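Local coordinates for protein type ii site-specific deoxyribonuclease (Klebsiella pneumoniae, PDB 6EKR) that probably cleaves DNA at specific sites as a type II restriction endonuclease, a hydrolase of the PD-(D/E)xK nuclease class, at residues V69-I75 / N108-T113. The protein carries 2 engineered substitutions. Residues are numbered along the deposited sequence; the frame is centred on the assembly and turned at random.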
ATOM      1  N   VAL A  69      -8.574  -3.324  23.073  1.00 50.88           N
ATOM      2  CA  VAL A  69      -9.490  -4.458  23.027  1.00 50.54           C
ATOM      3  C   VAL A  69     -10.868  -4.046  23.540  1.00 50.50           C
ATOM      4  O   VAL A  69     -11.003  -3.549  24.660  1.00 50.26           O
ATOM      5  CB  VAL A  69      -8.931  -5.651  23.859  1.00 50.42           C
ATOM      6  CG1 VAL A  69     -10.038  -6.541  24.394  1.00 50.38           C
ATOM      7  CG2 VAL A  69      -7.967  -6.471  23.033  1.00 50.49           C
ATOM      8  N   ARG A  70     -11.885  -4.244  22.709  1.00 50.51           N
ATOM      9  CA  ARG A  70     -13.257  -4.037  23.143  1.00 50.75           C
ATOM     10  C   ARG A  70     -13.631  -5.086  24.177  1.00 50.93           C
ATOM     11  O   ARG A  70     -13.907  -6.237  23.837  1.00 50.70           O
ATOM     12  CB  ARG A  70     -14.235  -4.051  21.964  1.00 50.69           C
ATOM     13  CG  ARG A  70     -14.474  -2.682  21.362  1.00 50.34           C
ATOM     14  CD  ARG A  70     -15.528  -2.723  20.285  1.00 49.50           C
ATOM     15  NE  ARG A  70     -16.858  -2.941  20.840  1.00 49.59           N
ATOM     16  CZ  ARG A  70     -17.958  -3.127  20.117  1.00 49.21           C
ATOM     17  NH1 ARG A  70     -17.909  -3.134  18.788  1.00 48.37           N
ATOM     18  NH2 ARG A  70     -19.113  -3.314  20.733  1.00 48.82           N
ATOM     19  N   ASP A  71     -13.622  -4.662  25.439  1.00 51.58           N
ATOM     20  CA  ASP A  71     -13.928  -5.512  26.588  1.00 52.33           C
ATOM     21  C   ASP A  71     -15.311  -6.137  26.501  1.00 52.42           C
ATOM     22  O   ASP A  71     -15.529  -7.272  26.938  1.00 52.37           O
ATOM     23  CB  ASP A  71     -13.850  -4.693  27.862  1.00 52.63           C
ATOM     24  CG  ASP A  71     -14.107  -5.523  29.091  1.00 54.13           C
ATOM     25  OD1 ASP A  71     -13.123  -5.837  29.785  1.00 56.82           O
ATOM     26  OD2 ASP A  71     -15.280  -5.881  29.357  1.00 55.06           O
ATOM     27  N   ASP A  72     -16.243  -5.377  25.940  1.00 52.54           N
ATOM     28  CA  ASP A  72     -17.591  -5.850  25.727  1.00 52.82           C
ATOM     29  C   ASP A  72     -17.657  -6.948  24.664  1.00 52.76           C
ATOM     30  O   ASP A  72     -18.718  -7.516  24.433  1.00 52.97           O
ATOM     31  CB  ASP A  72     -18.472  -4.677  25.315  1.00 53.05           C
ATOM     32  CG  ASP A  72     -18.329  -4.334  23.855  1.00 53.94           C
ATOM     33  OD1 ASP A  72     -17.400  -3.581  23.484  1.00 55.19           O
ATOM     34  OD2 ASP A  72     -19.163  -4.825  23.075  1.00 55.13           O
ATOM     35  N   LEU A  73     -16.523  -7.236  24.022  1.00 52.67           N
ATOM     36  CA  LEU A  73     -16.463  -8.164  22.889  1.00 52.26           C
ATOM     37  C   LEU A  73     -15.532  -9.356  23.176  1.00 52.15           C
ATOM     38  O   LEU A  73     -15.828 -10.498  22.813  1.00 51.93           O
ATOM     39  CB  LEU A  73     -16.008  -7.401  21.639  1.00 52.22           C
ATOM     40  CG  LEU A  73     -16.730  -7.602  20.299  1.00 52.52           C
ATOM     41  CD1 LEU A  73     -18.246  -7.396  20.401  1.00 51.14           C
ATOM     42  CD2 LEU A  73     -16.133  -6.685  19.227  1.00 51.93           C
ATOM     43  N   PHE A  74     -14.417  -9.077  23.842  1.00 51.97           N
ATOM     44  CA  PHE A  74     -13.435 -10.089  24.226  1.00 52.06           C
ATOM     45  C   PHE A  74     -13.967 -10.875  25.411  1.00 52.11           C
ATOM     46  O   PHE A  74     -14.411 -10.281  26.390  1.00 52.71           O
ATOM     47  CB  PHE A  74     -12.146  -9.379  24.647  1.00 51.94           C
ATOM     48  CG  PHE A  74     -10.911 -10.239  24.597  1.00 52.12           C
ATOM     49  CD1 PHE A  74      -9.979 -10.076  23.567  1.00 52.60           C
ATOM     50  CD2 PHE A  74     -10.652 -11.181  25.590  1.00 51.43           C
ATOM     51  CE1 PHE A  74      -8.823 -10.850  23.525  1.00 51.30           C
ATOM     52  CE2 PHE A  74      -9.502 -11.961  25.555  1.00 50.36           C
ATOM     53  CZ  PHE A  74      -8.590 -11.794  24.526  1.00 51.14           C
ATOM     54  N   ILE A  75     -13.915 -12.201  25.347  1.00 51.89           N
ATOM     55  CA  ILE A  75     -14.345 -13.024  26.481  1.00 51.55           C
ATOM     56  C   ILE A  75     -13.162 -13.313  27.406  1.00 51.89           C
ATOM     57  O   ILE A  75     -12.360 -14.206  27.150  1.00 52.13           O
ATOM     58  CB  ILE A  75     -15.057 -14.326  26.015  1.00 51.47           C
ATOM     59  CG1 ILE A  75     -16.296 -13.983  25.177  1.00 51.04           C
ATOM     60  CG2 ILE A  75     -15.451 -15.191  27.208  1.00 51.22           C
ATOM     61  CD1 ILE A  75     -16.826 -15.125  24.308  1.00 51.03           C
ATOM     62  N   ASN A 108     -19.452 -13.606  16.432  1.00 48.49           N
ATOM     63  CA  ASN A 108     -18.645 -12.408  16.397  1.00 47.20           C
ATOM     64  C   ASN A 108     -17.692 -12.339  17.575  1.00 46.56           C
ATOM     65  O   ASN A 108     -16.502 -12.114  17.391  1.00 46.61           O
ATOM     66  CB  ASN A 108     -19.525 -11.170  16.367  1.00 46.99           C
ATOM     67  CG  ASN A 108     -18.810  -9.973  15.805  1.00 46.39           C
ATOM     68  OD1 ASN A 108     -18.388  -9.986  14.651  1.00 45.78           O
ATOM     69  ND2 ASN A 108     -18.679  -8.922  16.607  1.00 46.29           N
ATOM     70  N   LYS A 109     -18.218 -12.550  18.774  1.00 45.74           N
ATOM     71  CA  LYS A 109     -17.418 -12.460  19.987  1.00 45.44           C
ATOM     72  C   LYS A 109     -16.351 -13.549  20.060  1.00 44.88           C
ATOM     73  O   LYS A 109     -15.242 -13.314  20.572  1.00 44.37           O
ATOM     74  CB  LYS A 109     -18.307 -12.518  21.232  1.00 45.79           C
ATOM     75  CG  LYS A 109     -18.920 -11.193  21.633  1.00 47.31           C
ATOM     76  CD  LYS A 109     -19.466 -11.243  23.056  1.00 49.89           C
ATOM     77  CE  LYS A 109     -20.247  -9.964  23.383  1.00 52.31           C
ATOM     78  NZ  LYS A 109     -20.316  -9.633  24.850  1.00 52.57           N
ATOM     79  N   ILE A 110     -16.694 -14.739  19.557  1.00 44.35           N
ATOM     80  CA  ILE A 110     -15.761 -15.872  19.541  1.00 43.61           C
ATOM     81  C   ILE A 110     -14.622 -15.570  18.561  1.00 43.11           C
ATOM     82  O   ILE A 110     -13.449 -15.627  18.938  1.00 43.25           O
ATOM     83  CB  ILE A 110     -16.464 -17.240  19.207  1.00 43.63           C
ATOM     84  CG1 ILE A 110     -17.334 -17.754  20.372  1.00 42.87           C
ATOM     85  CG2 ILE A 110     -15.456 -18.305  18.809  1.00 43.89           C
ATOM     86  CD1 ILE A 110     -16.648 -17.894  21.712  1.00 40.90           C
ATOM     87  N   ILE A 111     -14.964 -15.228  17.318  1.00 42.01           N
ATOM     88  CA  ILE A 111     -13.940 -14.914  16.334  1.00 41.11           C
ATOM     89  C   ILE A 111     -13.037 -13.813  16.890  1.00 40.94           C
ATOM     90  O   ILE A 111     -11.815 -13.951  16.880  1.00 40.91           O
ATOM     91  CB  ILE A 111     -14.545 -14.513  14.976  1.00 40.96           C
ATOM     92  CG1 ILE A 111     -15.163 -15.729  14.299  1.00 40.13           C
ATOM     93  CG2 ILE A 111     -13.489 -13.915  14.061  1.00 40.45           C
ATOM     94  CD1 ILE A 111     -16.282 -15.387  13.329  1.00 39.54           C
ATOM     95  N   TYR A 112     -13.646 -12.743  17.403  1.00 40.49           N
ATOM     96  CA  TYR A 112     -12.905 -11.609  17.958  1.00 40.09           C
ATOM     97  C   TYR A 112     -11.892 -12.074  18.992  1.00 40.45           C
ATOM     98  O   TYR A 112     -10.704 -11.772  18.888  1.00 40.65           O
ATOM     99  CB  TYR A 112     -13.853 -10.579  18.586  1.00 39.48           C
ATOM    100  CG  TYR A 112     -13.176  -9.297  19.033  1.00 38.28           C
ATOM    101  CD1 TYR A 112     -12.791  -8.336  18.107  1.00 37.44           C
ATOM    102  CD2 TYR A 112     -12.924  -9.048  20.380  1.00 37.37           C
ATOM    103  CE1 TYR A 112     -12.168  -7.160  18.501  1.00 37.30           C
ATOM    104  CE2 TYR A 112     -12.295  -7.871  20.793  1.00 37.27           C
ATOM    105  CZ  TYR A 112     -11.924  -6.930  19.837  1.00 37.91           C
ATOM    106  OH  TYR A 112     -11.317  -5.752  20.206  1.00 38.09           O
ATOM    107  N   THR A 113     -12.377 -12.812  19.981  1.00 40.56           N
ATOM    108  CA  THR A 113     -11.560 -13.296  21.070  1.00 40.70           C
ATOM    109  C   THR A 113     -10.440 -14.195  20.559  1.00 40.82           C
ATOM    110  O   THR A 113      -9.293 -14.036  20.973  1.00 40.85           O
ATOM    111  CB  THR A 113     -12.445 -14.025  22.107  1.00 40.85           C
ATOM    112  OG1 THR A 113     -13.346 -13.079  22.686  1.00 40.89           O
ATOM    113  CG2 THR A 113     -11.623 -14.676  23.216  1.00 40.64           C
TER
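Tyr112 and Leu73 form the apolar centre of this contact, a worked example of a helix anchoring a type I beta turn. The turn, Arg70-Leu73, belongs to the loop between strand 64-65 and helix 78-91, and it packs on helix 101-125 of the PD-(D/E)xK nuclease. Leu73 CD2 makes a CH-pi contact over the Tyr112 ring, 3.9 Å from its centroid and only 9° off the normal. Beyond the ring, Tyr112 OH accepts the Arg70 backbone N-H at 3.0 Å, fastening the start of the turn. Arg70 grips Asp72 side-on, NE to OD1 and NH2 to OD2, a salt bridge within the loop itself.

Lys109 can be followed along its whole length. Its CB and CG lie against Leu73 O, with CG also touching Leu73 CD1 at 4.0 Å. CD is near both Leu73 O and Asp72 O, and CE comes closer to the latter. Because the chain is extended beyond CG, NZ reaches Asp72 O and donates a hydrogen bond of 2.7 Å, tilted 31° from the carbonyl plane.

One turn further along the helix, Thr113 CG2 sits over the rim of one Phe74 ring face; Phe59 meets that ring edge-to-face. Thr113 OG1 accepts Ile75 N-H at 2.9 Å while donating to Lys109 O, which Thr113 N approaches from the opposite face of the carbonyl plane.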